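Local coordinates for sarcoplasmic calcium-binding proteins II, V, VI, and VII (Branchiostoma lanceolatum, PDB 2SAS), which binds calcium ions through EF-hands in muscle and, like the parvalbumins, seems to be more abundant in fast-contracting muscles, at residues D115-G120 with L124-N129; N146-T149 with T155-L158. All coordinates share one frame; numbering follows the deposited sequence.

The two contacts follow one another along the chain: contact 1 closes the calcium loop of the third EF-hand, between helices 103-114 and 124-130, before contact 2 joins helix 141-149 to the loop that leads into helix 158-170 in the fourth. Their centres are about 11 Å apart, on the same side of the molecule. Phe127 of helix 124-130 joins them, its CE1 lying 3.7 Å from Ile148 CD1, and the backbones of Phe156 and Val122 are hydrogen-bonded between the two loops. This is the usual pairing of EF-hands into a lobe, here with calcium bound in the third hand while the fourth is not among the three calcium sites of the structure.

Contact 1. Residues D115-G120 with L124-N129; sequences DVSGDG and LEEFQN. With CA (calcium ion), chain D.
Glu126 reaches from the start of helix 124-130 across to the loop 115-120, where it meets Ser117 and the calcium ion. Its CB points at the loop, and CG lies anti to the carbonyl carbon (chi1 -60°), which sends the extended chain straight to the metal. Glu126 CG comes within 4.1 Å of the calcium and Glu126 CD within 2.7 Å, a closeness that goes with binding through both oxygens. Glu126 OE1 is 2.2 Å from the calcium and also accepts a hydrogen bond from the backbone of Asp123. Glu126 OE2 is 2.4 Å from the ion. It also takes the N-H of Ser117 nearly along its C-O axis, with Ser117 N to Glu126 OE2 2.8 Å and a bent angle of 141°. Metal and backbone thus fix the carboxylate's rotation, and glutamate suits this last loop position because it spans the gap and offers two oxygens.

The loop supplies the remaining ligands. Asp115 OD1 binds calcium at 2.2 Å, while Asp115 OD2 accepts the N-H of Gly120 on the syn side, somewhat out of the carboxylate plane, Gly120 N to OD2 2.6 Å, bracing the loop from within. Ser117 gives OG, Asp119 gives OD1, and the carbonyl oxygen of Ile121 completes this canonical EF-hand set. The side chains of Asp115 and Glu126 lie side by side and point the same way, their carboxylate planes turned 64° apart; their mutual repulsion is probably offset by the shared cation. Gly118 ends the type I turn that starts at Asp115, with a positive phi at which a CB would press on the carbonyl oxygen of Ser117, so glycine fits there.

Helix 103-114 runs directly into this loop and helix 124-130 leaves it, while Phe127 packs against Val141 and Val144 of helix 141-149.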
loop_
_atom_site.group_PDB
_atom_site.type_symbol
_atom_site.label_atom_id
_atom_site.label_comp_id
_atom_site.label_asym_id
_atom_site.label_seq_id
_atom_site.Cartn_x
_atom_site.Cartn_y
_atom_site.Cartn_z
ATOM N N ASP A 115 18.941 -2.042 -4.688
ATOM C CA ASP A 115 20.235 -1.505 -5.098
ATOM C C ASP A 115 20.338 -1.550 -6.616
ATOM O O ASP A 115 21.182 -2.274 -7.157
ATOM C CB ASP A 115 21.327 -2.275 -4.353
ATOM C CG ASP A 115 22.756 -2.011 -4.714
ATOM O OD1 ASP A 115 23.133 -0.963 -5.268
ATOM O OD2 ASP A 115 23.583 -2.901 -4.372
ATOM N N VAL A 116 19.540 -0.779 -7.349
ATOM C CA VAL A 116 19.616 -0.752 -8.810
ATOM C C VAL A 116 21.031 -0.536 -9.373
ATOM O O VAL A 116 21.334 -0.981 -10.530
ATOM C CB VAL A 116 18.608 0.301 -9.308
ATOM C CG1 VAL A 116 18.918 0.757 -10.740
ATOM C CG2 VAL A 116 17.169 -0.186 -9.185
ATOM N N SER A 117 21.929 0.110 -8.615
ATOM C CA SER A 117 23.271 0.388 -9.127
ATOM C C SER A 117 24.341 -0.642 -8.872
ATOM O O SER A 117 25.457 -0.428 -9.452
ATOM C CB SER A 117 23.805 1.714 -8.596
ATOM O OG SER A 117 24.171 1.551 -7.238
ATOM N N GLY A 118 24.168 -1.655 -8.038
ATOM C CA GLY A 118 25.209 -2.644 -7.849
ATOM C C GLY A 118 26.333 -2.353 -6.912
ATOM O O GLY A 118 27.220 -3.240 -6.780
ATOM N N ASP A 119 26.382 -1.272 -6.199
ATOM C CA ASP A 119 27.452 -0.958 -5.246
ATOM C C ASP A 119 27.199 -1.563 -3.893
ATOM O O ASP A 119 28.071 -1.417 -3.026
ATOM C CB ASP A 119 27.720 0.550 -5.076
ATOM C CG ASP A 119 26.548 1.422 -4.850
ATOM O OD1 ASP A 119 25.352 1.038 -4.824
ATOM O OD2 ASP A 119 26.764 2.648 -4.708
ATOM N N GLY A 120 26.038 -2.177 -3.687
ATOM C CA GLY A 120 25.818 -2.806 -2.334
ATOM C C GLY A 120 25.408 -1.793 -1.294
ATOM O O GLY A 120 25.643 -2.006 -0.102
ATOM N N LEU A 124 19.640 7.074 -1.413
ATOM C CA LEU A 124 18.369 7.785 -1.331
ATOM C C LEU A 124 17.544 7.723 -2.604
ATOM O O LEU A 124 16.317 7.558 -2.549
ATOM C CB LEU A 124 18.705 9.240 -0.934
ATOM C CG LEU A 124 17.883 10.092 -0.017
ATOM C CD1 LEU A 124 17.982 11.577 -0.499
ATOM C CD2 LEU A 124 16.425 9.697 -0.051
ATOM N N GLU A 125 18.130 7.894 -3.772
ATOM C CA GLU A 125 17.380 7.853 -5.025
ATOM C C GLU A 125 16.846 6.441 -5.256
ATOM O O GLU A 125 15.697 6.289 -5.689
ATOM C CB GLU A 125 18.117 8.388 -6.196
ATOM C CG GLU A 125 18.128 7.746 -7.587
ATOM C CD GLU A 125 19.451 7.092 -7.912
ATOM O OE1 GLU A 125 20.421 7.869 -7.706
ATOM O OE2 GLU A 125 19.567 5.930 -8.288
ATOM N N GLU A 126 17.684 5.466 -4.917
ATOM C CA GLU A 126 17.265 4.043 -5.053
ATOM C C GLU A 126 16.109 3.781 -4.116
ATOM O O GLU A 126 15.064 3.220 -4.513
ATOM C CB GLU A 126 18.437 3.102 -4.738
ATOM C CG GLU A 126 19.615 3.351 -5.706
ATOM C CD GLU A 126 20.787 2.510 -5.637
ATOM O OE1 GLU A 126 21.191 2.188 -4.494
ATOM O OE2 GLU A 126 21.401 2.054 -6.599
ATOM N N PHE A 127 16.247 4.292 -2.882
ATOM C CA PHE A 127 15.193 4.120 -1.875
ATOM C C PHE A 127 13.920 4.753 -2.402
ATOM O O PHE A 127 12.837 4.139 -2.335
ATOM C CB PHE A 127 15.658 4.576 -0.476
ATOM C CG PHE A 127 14.556 4.372 0.528
ATOM C CD1 PHE A 127 14.300 3.056 0.973
ATOM C CD2 PHE A 127 13.762 5.433 0.960
ATOM C CE1 PHE A 127 13.255 2.770 1.834
ATOM C CE2 PHE A 127 12.727 5.187 1.856
ATOM C CZ PHE A 127 12.467 3.844 2.277
ATOM N N GLN A 128 14.010 5.992 -2.845
ATOM C CA GLN A 128 12.862 6.766 -3.409
ATOM C C GLN A 128 12.129 5.978 -4.518
ATOM O O GLN A 128 10.919 6.066 -4.716
ATOM C CB GLN A 128 13.413 8.052 -3.967
ATOM C CG GLN A 128 12.631 9.256 -4.412
ATOM C CD GLN A 128 13.606 10.436 -4.255
ATOM O OE1 GLN A 128 13.600 11.143 -3.259
ATOM N NE2 GLN A 128 14.519 10.509 -5.229
ATOM N N ASN A 129 12.877 5.266 -5.330
ATOM C CA ASN A 129 12.400 4.431 -6.412
ATOM C C ASN A 129 11.737 3.177 -5.793
ATOM O O ASN A 129 10.814 2.583 -6.358
ATOM C CB ASN A 129 13.545 4.040 -7.346
ATOM C CG ASN A 129 13.856 5.114 -8.378
ATOM O OD1 ASN A 129 13.013 5.399 -9.240
ATOM N ND2 ASN A 129 15.060 5.665 -8.321
HETATM CA CA CA D . 23.123 1.245 -5.057
#

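Contact 2. Residues N146-T149 with T155-L158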
loop_
_atom_site.group_PDB
_atom_site.type_symbol
_atom_site.label_atom_id
_atom_site.label_comp_id
_atom_site.label_asym_id
_atom_site.label_seq_id
_atom_site.Cartn_x
_atom_site.Cartn_y
_atom_site.Cartn_z
ATOM N N ASN A 146 16.624 8.778 6.768
ATOM C CA ASN A 146 17.446 9.112 7.943
ATOM C C ASN A 146 17.188 8.178 9.102
ATOM O O ASN A 146 18.084 7.968 9.945
ATOM C CB ASN A 146 17.378 10.628 8.229
ATOM C CG ASN A 146 18.456 11.327 7.375
ATOM O OD1 ASN A 146 19.610 11.514 7.786
ATOM N ND2 ASN A 146 18.124 11.690 6.150
ATOM N N VAL A 147 15.999 7.571 9.197
ATOM C CA VAL A 147 15.776 6.578 10.269
ATOM C C VAL A 147 16.631 5.364 9.900
ATOM O O VAL A 147 17.351 4.744 10.688
ATOM C CB VAL A 147 14.293 6.240 10.415
ATOM C CG1 VAL A 147 14.100 4.991 11.296
ATOM C CG2 VAL A 147 13.455 7.392 10.904
ATOM N N ILE A 148 16.601 5.015 8.590
ATOM C CA ILE A 148 17.410 3.867 8.156
ATOM C C ILE A 148 18.922 4.048 8.322
ATOM O O ILE A 148 19.671 3.124 8.724
ATOM C CB ILE A 148 17.101 3.505 6.670
ATOM C CG1 ILE A 148 15.561 3.506 6.409
ATOM C CG2 ILE A 148 17.779 2.160 6.337
ATOM C CD1 ILE A 148 15.201 3.044 4.956
ATOM N N THR A 149 19.438 5.196 7.924
ATOM C CA THR A 149 20.889 5.442 8.007
ATOM C C THR A 149 21.250 6.014 9.352
ATOM O O THR A 149 22.431 6.265 9.629
ATOM C CB THR A 149 21.374 6.391 6.843
ATOM O OG1 THR A 149 20.711 7.664 7.143
ATOM C CG2 THR A 149 21.080 5.796 5.468
ATOM N N THR A 155 25.401 2.937 7.034
ATOM C CA THR A 155 25.226 2.775 5.602
ATOM C C THR A 155 24.099 1.722 5.389
ATOM O O THR A 155 24.062 0.691 6.106
ATOM C CB THR A 155 26.558 2.262 4.897
ATOM O OG1 THR A 155 27.595 3.123 5.464
ATOM C CG2 THR A 155 26.608 2.473 3.391
ATOM N N PHE A 156 23.247 2.027 4.456
ATOM C CA PHE A 156 22.166 1.211 4.019
ATOM C C PHE A 156 22.778 0.102 3.124
ATOM O O PHE A 156 22.701 0.174 1.887
ATOM C CB PHE A 156 20.996 1.893 3.303
ATOM C CG PHE A 156 19.709 1.104 3.208
ATOM C CD1 PHE A 156 19.602 -0.183 3.719
ATOM C CD2 PHE A 156 18.591 1.709 2.618
ATOM C CE1 PHE A 156 18.405 -0.904 3.645
ATOM C CE2 PHE A 156 17.395 0.985 2.497
ATOM C CZ PHE A 156 17.293 -0.335 3.015
ATOM N N ASP A 157 23.368 -0.878 3.793
ATOM C CA ASP A 157 23.918 -2.003 3.014
ATOM C C ASP A 157 23.109 -3.258 3.379
ATOM O O ASP A 157 22.057 -3.151 4.068
ATOM C CB ASP A 157 25.411 -2.074 3.267
ATOM C CG ASP A 157 25.693 -2.737 4.604
ATOM O OD1 ASP A 157 25.081 -2.286 5.568
ATOM O OD2 ASP A 157 26.461 -3.710 4.627
ATOM N N LEU A 158 23.559 -4.412 2.913
ATOM C CA LEU A 158 22.951 -5.724 3.114
ATOM C C LEU A 158 22.826 -6.050 4.608
ATOM O O LEU A 158 21.759 -6.517 5.016
ATOM C CB LEU A 158 23.701 -6.793 2.352
ATOM C CG LEU A 158 22.972 -7.950 1.707
ATOM C CD1 LEU A 158 23.803 -9.225 1.782
ATOM C CD2 LEU A 158 21.567 -8.155 2.239
#
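The Phe156 ring carries Ile148 CG2 over the centre of one face, in a CH-pi contact 3.7 Å from the ring centroid and only 8° off the ring normal. Ile148 CD1 extends the packing to the rim, 3.9 Å from Phe156 CE2. This is the helix-loop-helix of the fourth EF-hand, with Phe156 of the loop folded back against Ile148 and Thr149. Phenylalanine suits the place because its flat apolar ring offers Ile148 a whole face while Met114, Val122, Phe127, Tyr161 and Leu164 also touch the side chain.

Isoleucine's branch at CB gives two contacting arms: with chi1 at -45°, CG1 lies beside the backbone N and carries CD1 to Phe156 CE2, leaving CG2 on the far side of the CA-CB bond from that N, over the ring. Replacing Phe156 with an alanine would probably leave Ile148 CG2 without the ring face it rests on and open a gap beside the helix. Thr149 CG2 packs more loosely, 4.5 Å from Phe156 CB, while its hydroxyl bonds to Tyr145 O.

Asp157 N-caps helix 158-170 through weak bonds to Asn159 N and Arg160 N. Phe156 centres an inverse gamma turn, closed by a weak bond from Asp157 N to Thr155 O of 2.9 Å.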